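Short chain dehydrogenase (A0QTM2 homolog) (Mycobacterium thermoresistibile, PDB 3SC4) probably catalyses an NAD(P)(H)-dependent oxidation or reduction, as a member of the short-chain dehydrogenase family with its Rossmann fold. Local coordinates at residues M5-K10 and A30-N35; R217-E222 and S266-D271. One frame throughout, in Å; residues are numbered along the deposited sequence.

How the interactions relate
Interaction 1 comes first along the chain and closes before interaction 2 opens; their centres lie 28 Å apart and their nearest atoms about 11 Å apart, so they do not touch. Residues 5-10 and 30-35 lead into the neighbouring parallel strands 11-15 and 35-40 of the Rossmann sheet, the two strands that helix 20-30 connects. Residues 217-222 and 266-271 instead join loops, one before helix 222-232 and one in the C-terminal region. That helix bridges the two regions: residues 217-222 run into its start, and its Tyr229 bonds to Asp32. Interaction 1 thus closes off the first beta-alpha-beta unit while interaction 2 secures the C-terminal loop, tying different parts of one domain.

Interaction 1. Residues M5-K10 and A30-N35; sequences MSLRGK and AADGAN
In the first beta-alpha-beta unit of the Rossmann fold, the chain entering strand 11-15 pairs with the turn that carries helix 20-30 into strand 35-40. Four hydrogen bonds join residues 5-10 to 30-35, and three of them end on main-chain carbonyls. The exception ends on the Asp32 carboxylate. With CG beside its backbone N (chi1 -83°), the carboxylate reaches Leu7, whose N lies 3.0 Å from Asp32 OD2. The bond is almost straight, 172° at the hydrogen, and uses the anti lone pair of OD2. The same oxygen is also bonded by Tyr229 OH of helix 222-232, so two partners grip it. Ser6 OG stands 3.5 Å from Asp32 OD2, a near neighbour of this site.

Asp32 O is met by Arg8. That side chain leaves with CG anti to the backbone N and runs extended to NE, its methylenes passing close to the oxygen. The tip then places NH1 3.3 Å from Asp32 O; the oxygen lies near the guanidinium plane, whereas the nitrogen sits above the carbonyl plane. Gly33 follows with positive phi, 87°, as the chain leaves the helix, and its O receives a weak bond from Gly9 N. Gly9 belongs to the type II turn Leu7 to Lys10, closed by Lys10 N bonding to Leu7 O at 3.1 Å. Ala34 CB packs 3.5 Å from Leu7 O, while Leu7 and Ala34 both touch Val29 of the helix. Asn35 ND2 is satisfied by Thr11 OG1. Where strands 11-15 and 35-40 begin, the shortest of the four bonds forms: Asn35 N lies 2.8 Å from Lys10 O, approaching nearly along the C=O axis.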
ATOM      1  N   MET B   5      14.159 -28.949 -15.845  1.00 50.09           N
ATOM      2  CA  MET B   5      13.053 -27.985 -16.211  1.00 49.16           C
ATOM      3  C   MET B   5      13.557 -26.782 -17.065  1.00 47.81           C
ATOM      4  O   MET B   5      14.765 -26.465 -17.123  1.00 47.60           O
ATOM      5  CB  MET B   5      12.265 -27.501 -14.961  1.00 48.36           C
ATOM      6  N   SER B   6      12.585 -26.129 -17.711  1.00 46.20           N
ATOM      7  CA  SER B   6      12.792 -25.318 -18.910  1.00 44.69           C
ATOM      8  C   SER B   6      11.488 -24.548 -19.197  1.00 43.36           C
ATOM      9  O   SER B   6      10.386 -25.054 -18.941  1.00 43.56           O
ATOM     10  CB  SER B   6      13.101 -26.241 -20.083  1.00 45.77           C
ATOM     11  OG  SER B   6      13.555 -25.552 -21.224  1.00 46.14           O
ATOM     12  N   LEU B   7      11.609 -23.344 -19.750  1.00 40.99           N
ATOM     13  CA  LEU B   7      10.445 -22.523 -20.071  1.00 39.40           C
ATOM     14  C   LEU B   7      10.115 -22.591 -21.558  1.00 40.33           C
ATOM     15  O   LEU B   7       9.515 -21.674 -22.126  1.00 39.45           O
ATOM     16  CB  LEU B   7      10.695 -21.079 -19.628  1.00 37.47           C
ATOM     17  CG  LEU B   7      11.099 -20.940 -18.159  1.00 34.59           C
ATOM     18  CD1 LEU B   7      11.528 -19.543 -17.885  1.00 31.26           C
ATOM     19  CD2 LEU B   7       9.949 -21.359 -17.240  1.00 32.45           C
ATOM     20  N   ARG B   8      10.494 -23.701 -22.184  1.00 42.06           N
ATOM     21  CA  ARG B   8      10.305 -23.881 -23.616  1.00 43.44           C
ATOM     22  C   ARG B   8       8.811 -23.899 -23.907  1.00 42.93           C
ATOM     23  O   ARG B   8       8.057 -24.584 -23.215  1.00 42.94           O
ATOM     24  CB  ARG B   8      10.967 -25.185 -24.079  1.00 45.59           C
ATOM     25  CG  ARG B   8      11.185 -25.297 -25.598  1.00 49.76           C
ATOM     26  CD  ARG B   8      12.356 -26.234 -25.856  1.00 55.79           C
ATOM     27  NE  ARG B   8      12.706 -26.394 -27.268  1.00 61.18           N
ATOM     28  CZ  ARG B   8      13.455 -25.549 -27.985  1.00 64.08           C
ATOM     29  NH1 ARG B   8      13.946 -24.428 -27.450  1.00 63.21           N
ATOM     30  NH2 ARG B   8      13.715 -25.833 -29.264  1.00 66.62           N
ATOM     31  N   GLY B   9       8.391 -23.114 -24.898  1.00 42.14           N
ATOM     32  CA  GLY B   9       6.981 -23.051 -25.294  1.00 42.23           C
ATOM     33  C   GLY B   9       6.055 -22.324 -24.327  1.00 40.40           C
ATOM     34  O   GLY B   9       4.833 -22.313 -24.513  1.00 40.83           O
ATOM     35  N   LYS B  10       6.625 -21.710 -23.298  1.00 37.87           N
ATOM     36  CA  LYS B  10       5.830 -21.023 -22.314  1.00 36.18           C
ATOM     37  C   LYS B  10       5.699 -19.550 -22.704  1.00 34.07           C
ATOM     38  O   LYS B  10       6.513 -19.030 -23.480  1.00 34.27           O
ATOM     39  CB  LYS B  10       6.442 -21.225 -20.928  1.00 35.64           C
ATOM     40  CG  LYS B  10       6.521 -22.719 -20.550  1.00 39.34           C
ATOM     41  CD  LYS B  10       5.940 -23.047 -19.155  1.00 41.31           C
ATOM     42  CE  LYS B  10       5.768 -24.564 -18.922  1.00 42.68           C
ATOM     43  NZ  LYS B  10       4.781 -25.198 -19.882  1.00 45.44           N
ATOM     44  N   ALA B  30      13.311 -15.803 -22.837  1.00 29.74           N
ATOM     45  CA  ALA B  30      13.348 -15.985 -24.281  1.00 30.62           C
ATOM     46  C   ALA B  30      14.371 -17.030 -24.707  1.00 31.37           C
ATOM     47  O   ALA B  30      14.131 -17.752 -25.649  1.00 32.58           O
ATOM     48  CB  ALA B  30      13.640 -14.653 -24.984  1.00 29.91           C
ATOM     49  N   ALA B  31      15.505 -17.119 -24.011  1.00 31.49           N
ATOM     50  CA  ALA B  31      16.616 -17.992 -24.436  1.00 32.28           C
ATOM     51  C   ALA B  31      16.255 -19.471 -24.413  1.00 33.64           C
ATOM     52  O   ALA B  31      16.890 -20.264 -25.103  1.00 35.01           O
ATOM     53  CB  ALA B  31      17.857 -17.749 -23.582  1.00 31.83           C
ATOM     54  N   ASP B  32      15.240 -19.834 -23.618  1.00 33.19           N
ATOM     55  CA  ASP B  32      14.691 -21.182 -23.607  1.00 33.82           C
ATOM     56  C   ASP B  32      13.699 -21.418 -24.762  1.00 34.92           C
ATOM     57  O   ASP B  32      13.155 -22.512 -24.905  1.00 36.01           O
ATOM     58  CB  ASP B  32      13.970 -21.437 -22.270  1.00 33.36           C
ATOM     59  CG  ASP B  32      14.913 -21.863 -21.133  1.00 32.71           C
ATOM     60  OD1 ASP B  32      16.146 -21.721 -21.278  1.00 32.01           O
ATOM     61  OD2 ASP B  32      14.391 -22.341 -20.091  1.00 28.30           O
ATOM     62  N   GLY B  33      13.437 -20.410 -25.583  1.00 34.94           N
ATOM     63  CA  GLY B  33      12.442 -20.544 -26.660  1.00 35.96           C
ATOM     64  C   GLY B  33      11.024 -20.211 -26.220  1.00 35.70           C
ATOM     65  O   GLY B  33      10.052 -20.831 -26.681  1.00 36.80           O
ATOM     66  N   ALA B  34      10.914 -19.226 -25.324  1.00 34.01           N
ATOM     67  CA  ALA B  34       9.633 -18.809 -24.756  1.00 33.24           C
ATOM     68  C   ALA B  34       9.061 -17.666 -25.578  1.00 32.62           C
ATOM     69  O   ALA B  34       9.784 -17.014 -26.329  1.00 32.31           O
ATOM     70  CB  ALA B  34       9.821 -18.355 -23.296  1.00 31.89           C
ATOM     71  N   ASN B  35       7.760 -17.446 -25.430  1.00 32.17           N
ATOM     72  CA  ASN B  35       7.112 -16.239 -25.935  1.00 31.97           C
ATOM     73  C   ASN B  35       7.088 -15.168 -24.828  1.00 30.32           C
ATOM     74  O   ASN B  35       6.938 -15.492 -23.649  1.00 29.34           O
ATOM     75  CB  ASN B  35       5.700 -16.549 -26.419  1.00 32.74           C
ATOM     76  CG  ASN B  35       5.640 -17.817 -27.282  1.00 34.64           C
ATOM     77  OD1 ASN B  35       6.509 -18.068 -28.127  1.00 33.14           O
ATOM     78  ND2 ASN B  35       4.620 -18.635 -27.040  1.00 33.99           N
TER

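Interaction 2. Residues R217-E222 and S266-D271; sequences RSRKPE and SELGVD
This is a loop-to-loop contact, partly buried, that joins the segment leading into helix 222-232 to the C-terminal region beyond helix 245-252. Its backbone anchor is the bond from Gly269 N to Arg217 O, 3.0 Å long and 162° at the hydrogen, with the donor in the carbonyl plane on a lone pair. The Arg217 side chain then lies across residues 267-269. Its CG lies beside the backbone N (chi1 -54°), and a bend at chi3 (90°) folds the guanidinium over the peptide between Leu268 and Gly269. One face of the group therefore meets Gly269 CA, 3.7 Å from Arg217 NH1, and the Leu268 carbonyl. Arg217 NE adds a weak bond to Glu267 O at 3.4 Å.

The Leu268 side chain lies between the Arg217 backbone and the Arg219 guanidinium. Its CD2 rests 3.7 Å from Arg217 O, while CD1 lies over one face of the Arg219 guanidinium, displaced toward its rim. The two side chains cross at about a right angle. Buried Arg219, extended from CG to NE, has its three nitrogens occupied: salt bridges from NE to Asp261 and from NH1 to Glu246, and a hydrogen bond from NH2 to Asn278. These partners probably fix the rotation of the plane against which the leucine methyl packs. The geometry is consistent with the C-terminal tail, which follows the last helix 245-252, packing on the loop that leads into helix 222-232 of the Rossmann-fold dehydrogenase.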
ATOM      1  N   ARG B 217      30.233  -0.632  -6.625  1.00 37.02           N
ATOM      2  CA  ARG B 217      29.379  -1.038  -5.522  1.00 35.94           C
ATOM      3  C   ARG B 217      28.114  -1.779  -5.964  1.00 32.67           C
ATOM      4  O   ARG B 217      27.274  -2.069  -5.145  1.00 31.42           O
ATOM      5  CB  ARG B 217      28.983   0.200  -4.691  1.00 36.89           C
ATOM      6  CG  ARG B 217      30.176   1.070  -4.200  1.00 40.90           C
ATOM      7  CD  ARG B 217      29.862   1.779  -2.862  1.00 44.15           C
ATOM      8  NE  ARG B 217      30.251   0.970  -1.700  1.00 46.35           N
ATOM      9  CZ  ARG B 217      29.588   0.897  -0.541  1.00 48.90           C
ATOM     10  NH1 ARG B 217      28.461   1.565  -0.329  1.00 48.27           N
ATOM     11  NH2 ARG B 217      30.051   0.120   0.428  1.00 52.41           N
ATOM     12  N   SER B 218      27.983  -2.079  -7.255  1.00 30.83           N
ATOM     13  CA  SER B 218      26.722  -2.563  -7.825  1.00 28.87           C
ATOM     14  C   SER B 218      26.866  -3.932  -8.462  1.00 28.14           C
ATOM     15  O   SER B 218      27.973  -4.438  -8.634  1.00 29.04           O
ATOM     16  CB  SER B 218      26.212  -1.583  -8.883  1.00 28.29           C
ATOM     17  OG  SER B 218      25.956  -0.315  -8.319  1.00 27.72           O
ATOM     18  N   ARG B 219      25.735  -4.528  -8.814  1.00 26.66           N
ATOM     19  CA  ARG B 219      25.715  -5.799  -9.546  1.00 26.40           C
ATOM     20  C   ARG B 219      24.990  -5.646 -10.878  1.00 25.48           C
ATOM     21  O   ARG B 219      24.249  -4.676 -11.093  1.00 24.40           O
ATOM     22  CB  ARG B 219      25.089  -6.928  -8.710  1.00 26.04           C
ATOM     23  CG  ARG B 219      26.028  -7.466  -7.636  1.00 26.75           C
ATOM     24  CD  ARG B 219      25.495  -8.698  -6.902  1.00 26.68           C
ATOM     25  NE  ARG B 219      26.596  -9.347  -6.196  1.00 26.87           N
ATOM     26  CZ  ARG B 219      26.613  -9.709  -4.913  1.00 26.51           C
ATOM     27  NH1 ARG B 219      25.556  -9.574  -4.123  1.00 26.16           N
ATOM     28  NH2 ARG B 219      27.710 -10.257  -4.424  1.00 27.29           N
ATOM     29  N   LYS B 220      25.225  -6.616 -11.759  1.00 25.66           N
ATOM     30  CA  LYS B 220      24.640  -6.636 -13.103  1.00 25.82           C
ATOM     31  C   LYS B 220      23.178  -7.113 -13.106  1.00 24.28           C
ATOM     32  O   LYS B 220      22.745  -7.809 -12.201  1.00 24.44           O
ATOM     33  CB  LYS B 220      25.488  -7.514 -14.042  1.00 27.15           C
ATOM     34  CG  LYS B 220      26.937  -7.056 -14.193  1.00 30.03           C
ATOM     35  CD  LYS B 220      27.668  -7.769 -15.338  1.00 35.47           C
ATOM     36  CE  LYS B 220      28.331  -9.109 -14.899  1.00 39.18           C
ATOM     37  NZ  LYS B 220      28.745  -9.998 -16.083  1.00 39.29           N
ATOM     38  N   PRO B 221      22.409  -6.728 -14.135  1.00 23.66           N
ATOM     39  CA  PRO B 221      20.992  -7.108 -14.171  1.00 22.75           C
ATOM     40  C   PRO B 221      20.768  -8.604 -14.218  1.00 22.55           C
ATOM     41  O   PRO B 221      19.710  -9.087 -13.824  1.00 21.97           O
ATOM     42  CB  PRO B 221      20.460  -6.446 -15.446  1.00 22.72           C
ATOM     43  CG  PRO B 221      21.619  -5.796 -16.100  1.00 23.49           C
ATOM     44  CD  PRO B 221      22.755  -5.746 -15.178  1.00 23.44           C
ATOM     45  N   GLU B 222      21.774  -9.327 -14.689  1.00 23.14           N
ATOM     46  CA  GLU B 222      21.755 -10.788 -14.677  1.00 23.37           C
ATOM     47  C   GLU B 222      21.483 -11.365 -13.295  1.00 22.09           C
ATOM     48  O   GLU B 222      20.889 -12.403 -13.198  1.00 22.30           O
ATOM     49  CB  GLU B 222      23.072 -11.349 -15.235  1.00 24.69           C
ATOM     50  CG  GLU B 222      23.152 -11.345 -16.783  1.00 27.93           C
ATOM     51  CD  GLU B 222      23.645 -10.013 -17.411  1.00 31.31           C
ATOM     52  OE1 GLU B 222      23.802  -8.982 -16.713  1.00 31.23           O
ATOM     53  OE2 GLU B 222      23.882 -10.019 -18.641  1.00 35.97           O
ATOM     54  N   SER B 266      35.237  -5.812  -4.952  1.00 42.89           N
ATOM     55  CA  SER B 266      34.880  -4.511  -4.383  1.00 42.46           C
ATOM     56  C   SER B 266      34.035  -4.697  -3.145  1.00 41.84           C
ATOM     57  O   SER B 266      33.462  -5.742  -2.924  1.00 40.68           O
ATOM     58  CB  SER B 266      34.054  -3.674  -5.362  1.00 41.45           C
ATOM     59  OG  SER B 266      34.770  -3.352  -6.527  1.00 42.43           O
ATOM     60  N   GLU B 267      33.953  -3.635  -2.359  1.00 42.40           N
ATOM     61  CA  GLU B 267      33.025  -3.555  -1.252  1.00 42.38           C
ATOM     62  C   GLU B 267      31.662  -3.183  -1.856  1.00 39.40           C
ATOM     63  O   GLU B 267      31.527  -2.129  -2.461  1.00 39.09           O
ATOM     64  CB  GLU B 267      33.498  -2.501  -0.226  1.00 44.11           C
ATOM     65  CG  GLU B 267      33.265  -2.899   1.260  1.00 48.85           C
ATOM     66  CD  GLU B 267      34.227  -4.007   1.761  1.00 55.16           C
ATOM     67  OE1 GLU B 267      35.310  -4.208   1.145  1.00 57.31           O
ATOM     68  OE2 GLU B 267      33.890  -4.674   2.778  1.00 58.19           O
ATOM     69  N   LEU B 268      30.662  -4.051  -1.711  1.00 36.85           N
ATOM     70  CA  LEU B 268      29.396  -3.829  -2.380  1.00 33.97           C
ATOM     71  C   LEU B 268      28.447  -3.004  -1.526  1.00 32.94           C
ATOM     72  O   LEU B 268      28.468  -3.081  -0.294  1.00 33.32           O
ATOM     73  CB  LEU B 268      28.763  -5.157  -2.742  1.00 33.43           C
ATOM     74  CG  LEU B 268      29.467  -5.924  -3.853  1.00 32.52           C
ATOM     75  CD1 LEU B 268      28.968  -7.355  -3.941  1.00 30.40           C
ATOM     76  CD2 LEU B 268      29.257  -5.200  -5.175  1.00 31.34           C
ATOM     77  N   GLY B 269      27.628  -2.196  -2.188  1.00 31.08           N
ATOM     78  CA  GLY B 269      26.601  -1.390  -1.522  1.00 30.09           C
ATOM     79  C   GLY B 269      25.312  -2.190  -1.351  1.00 28.82           C
ATOM     80  O   GLY B 269      25.164  -3.287  -1.917  1.00 29.25           O
ATOM     81  N   VAL B 270      24.374  -1.654  -0.574  1.00 27.13           N
ATOM     82  CA  VAL B 270      23.120  -2.361  -0.307  1.00 25.49           C
ATOM     83  C   VAL B 270      21.929  -1.689  -0.949  1.00 23.58           C
ATOM     84  O   VAL B 270      21.832  -0.469  -0.990  1.00 23.52           O
ATOM     85  CB  VAL B 270      22.845  -2.563   1.238  1.00 25.90           C
ATOM     86  CG1 VAL B 270      23.821  -3.547   1.816  1.00 26.73           C
ATOM     87  CG2 VAL B 270      22.862  -1.220   2.021  1.00 24.77           C
ATOM     88  N   ASP B 271      20.997  -2.495  -1.428  1.00 22.27           N
ATOM     89  CA  ASP B 271      19.727  -1.980  -1.955  1.00 21.08           C
ATOM     90  C   ASP B 271      18.938  -1.413  -0.771  1.00 20.71           C
ATOM     91  O   ASP B 271      19.245  -1.687   0.388  1.00 21.29           O
ATOM     92  CB  ASP B 271      18.975  -3.135  -2.635  1.00 20.67           C
ATOM     93  CG  ASP B 271      17.838  -2.687  -3.553  1.00 20.62           C
ATOM     94  OD1 ASP B 271      17.641  -1.488  -3.784  1.00 22.38           O
ATOM     95  OD2 ASP B 271      17.136  -3.576  -4.083  1.00 21.63           O
TER